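Local structure of putative Acetyltransferase (Pyrococcus horikoshii, 3DDD) at residues F54-E59 / M191-R196. The protein binds coenzyme A and is probably an acyltransferase of the GNAT family. Sequence-based numbering, arbitrary orientation.
With EDO (1,2-ethanediol), chain D.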
loop_
_atom_site.group_PDB
_atom_site.type_symbol
_atom_site.label_atom_id
_atom_site.label_comp_id
_atom_site.label_asym_id
_atom_site.label_seq_id
_atom_site.Cartn_x
_atom_site.Cartn_y
_atom_site.Cartn_z
ATOM N N PHE A 54 -4.365 1.088 10.014
ATOM C CA PHE A 54 -3.918 -0.211 10.471
ATOM C C PHE A 54 -5.067 -1.129 10.866
ATOM O O PHE A 54 -4.965 -2.341 10.711
ATOM C CB PHE A 54 -2.977 -0.062 11.673
ATOM C CG PHE A 54 -1.591 0.415 11.337
ATOM C CD1 PHE A 54 -1.181 0.629 10.021
ATOM C CD2 PHE A 54 -0.682 0.624 12.359
ATOM C CE1 PHE A 54 0.109 1.044 9.740
ATOM C CE2 PHE A 54 0.606 1.036 12.088
ATOM C CZ PHE A 54 1.020 1.221 10.787
ATOM N N GLU A 55 -6.152 -0.567 11.386
ATOM C CA GLU A 55 -7.362 -1.337 11.560
ATOM C C GLU A 55 -7.830 -1.942 10.208
ATOM O O GLU A 55 -8.294 -3.085 10.140
ATOM C CB GLU A 55 -8.448 -0.463 12.191
ATOM C CG GLU A 55 -8.111 -0.075 13.619
ATOM C CD GLU A 55 -9.083 0.900 14.302
ATOM O OE1 GLU A 55 -10.001 1.464 13.682
ATOM O OE2 GLU A 55 -8.905 1.108 15.517
ATOM N N ILE A 56 -7.714 -1.172 9.139
ATOM C CA ILE A 56 -8.082 -1.640 7.796
ATOM C C ILE A 56 -7.135 -2.758 7.358
ATOM O O ILE A 56 -7.572 -3.786 6.872
ATOM C CB ILE A 56 -8.069 -0.475 6.787
ATOM C CG1 ILE A 56 -9.241 0.483 7.087
ATOM C CG2 ILE A 56 -8.117 -0.975 5.356
ATOM C CD1 ILE A 56 -9.131 1.826 6.354
ATOM N N SER A 57 -5.844 -2.566 7.576
ATOM C CA SER A 57 -4.831 -3.561 7.210
ATOM C C SER A 57 -5.097 -4.916 7.856
ATOM O O SER A 57 -5.084 -5.930 7.176
ATOM C CB SER A 57 -3.433 -3.048 7.572
ATOM O OG SER A 57 -3.156 -1.858 6.835
ATOM N N LEU A 58 -5.360 -4.935 9.158
ATOM C CA LEU A 58 -5.688 -6.174 9.843
ATOM C C LEU A 58 -7.034 -6.786 9.410
ATOM O O LEU A 58 -7.210 -7.982 9.545
ATOM C CB LEU A 58 -5.640 -6.012 11.376
ATOM C CG LEU A 58 -4.276 -5.763 12.017
ATOM C CD1 LEU A 58 -4.375 -5.646 13.547
ATOM C CD2 LEU A 58 -3.271 -6.831 11.604
ATOM N N GLU A 59 -7.991 -5.994 8.938
ATOM C CA GLU A 59 -9.173 -6.562 8.289
ATOM C C GLU A 59 -8.818 -7.240 6.953
ATOM O O GLU A 59 -9.358 -8.276 6.610
ATOM C CB GLU A 59 -10.232 -5.487 8.023
ATOM C CG GLU A 59 -11.242 -5.352 9.121
ATOM C CD GLU A 59 -12.327 -4.336 8.813
ATOM O OE1 GLU A 59 -12.621 -4.074 7.610
ATOM O OE2 GLU A 59 -12.889 -3.799 9.800
HETATM N N MSE A 191 -14.079 1.192 1.898
HETATM C CA MSE A 191 -15.423 1.687 1.747
HETATM C C MSE A 191 -16.232 1.488 3.024
HETATM O O MSE A 191 -17.092 2.324 3.331
HETATM C CB MSE A 191 -16.105 1.067 0.539
HETATM C CG MSE A 191 -15.562 1.558 -0.776
HETATM SE SE MSE A 191 -16.123 0.495 -2.322
HETATM C CE MSE A 191 -18.033 0.984 -2.268
ATOM N N ARG A 192 -15.962 0.446 3.810
ATOM C CA ARG A 192 -16.615 0.382 5.150
ATOM C C ARG A 192 -16.249 1.574 6.048
ATOM O O ARG A 192 -17.035 1.939 6.936
ATOM C CB ARG A 192 -16.342 -0.935 5.862
ATOM C CG ARG A 192 -17.058 -2.135 5.182
ATOM C CD ARG A 192 -17.049 -3.385 6.057
ATOM N NE ARG A 192 -15.713 -3.973 6.134
ATOM C CZ ARG A 192 -15.225 -4.775 5.195
ATOM N NH1 ARG A 192 -15.965 -5.063 4.135
ATOM N NH2 ARG A 192 -13.996 -5.270 5.295
ATOM N N ARG A 193 -15.090 2.205 5.803
ATOM C CA ARG A 193 -14.652 3.337 6.608
ATOM C C ARG A 193 -14.884 4.693 5.979
ATOM O O ARG A 193 -14.341 5.673 6.450
ATOM C CB ARG A 193 -13.176 3.242 6.916
ATOM C CG ARG A 193 -12.742 1.913 7.322
ATOM C CD ARG A 193 -12.516 1.802 8.780
ATOM N NE ARG A 193 -12.175 0.413 9.053
ATOM C CZ ARG A 193 -11.802 -0.050 10.233
ATOM N NH1 ARG A 193 -11.654 0.776 11.277
ATOM N NH2 ARG A 193 -11.551 -1.351 10.347
ATOM N N GLY A 194 -15.629 4.745 4.894
ATOM C CA GLY A 194 -16.081 6.007 4.358
ATOM C C GLY A 194 -15.469 6.384 3.034
ATOM O O GLY A 194 -15.838 7.411 2.471
ATOM N N ALA A 195 -14.550 5.555 2.534
ATOM C CA ALA A 195 -13.914 5.795 1.247
ATOM C C ALA A 195 -14.990 5.828 0.180
ATOM O O ALA A 195 -15.953 5.084 0.265
ATOM C CB ALA A 195 -12.878 4.710 0.939
ATOM N N ARG A 196 -14.830 6.705 -0.813
ATOM C CA ARG A 196 -15.855 6.939 -1.817
ATOM C C ARG A 196 -15.413 6.354 -3.135
ATOM O O ARG A 196 -14.303 6.620 -3.560
ATOM C CB ARG A 196 -16.040 8.418 -2.020
ATOM C CG ARG A 196 -16.440 9.220 -0.742
ATOM C CD ARG A 196 -16.167 10.714 -1.031
ATOM N NE ARG A 196 -16.623 11.661 -0.014
ATOM C CZ ARG A 196 -17.878 12.039 0.138
ATOM N NH1 ARG A 196 -18.836 11.540 -0.634
ATOM N NH2 ARG A 196 -18.168 12.914 1.079
HETATM C C1 EDO D . -13.346 9.786 2.569
HETATM O O1 EDO D . -12.745 9.129 3.673
HETATM C C2 EDO D . -13.219 11.277 2.855
HETATM O O2 EDO D . -13.857 11.989 1.795
HETATM O O HOH W 1 -15.412 -3.058 8.940
HETATM O O HOH W 2 -13.038 -1.474 7.424
#
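A four-membered salt-bridge network, E55 and E59 on helix 47-60 with R192 and R193 at the end of helix 184-192, joins the two GNAT-family regions of the chain at the protein surface. E59 takes both arginines. Its OE1 receives R192 NH2 at 2.9 Å, a fairly straight bond (162°) that lies close to the guanidinium plane but meets the carboxylate from above its own plane. The other oxygen, E59 OE2, is 2.8 Å from R193 NH2; there the N-H points well off the line (117°), so the hydrogen bond is weak although the charges are adjacent. Water 2 bridges the same pair, 2.6 Å from both E59 OE1 and R193 NE, while water 1 links E59 OE2 to R192 NE. The arginines stand where a Schellman motif closes helix 184-192, with A195 N bonded to Y190 O, G194 N to M191 O, and G194 as the C-prime residue at positive phi. From this turn R193 bends at chi2 (-104°) and then runs extended to the facing helix, its CG 3.8 Å from I56 CG1, with I56 N lying over one guanidinium face, offset toward its rim. Its NH1 reaches E55 OE1 at 3.0 Å, again weakly aligned; K51 holds the second oxygen of E55. Beneath these charged groups, the buried I56 also packs against A189 and Y190 of helix 184-192 and Y209 of strand 204-209.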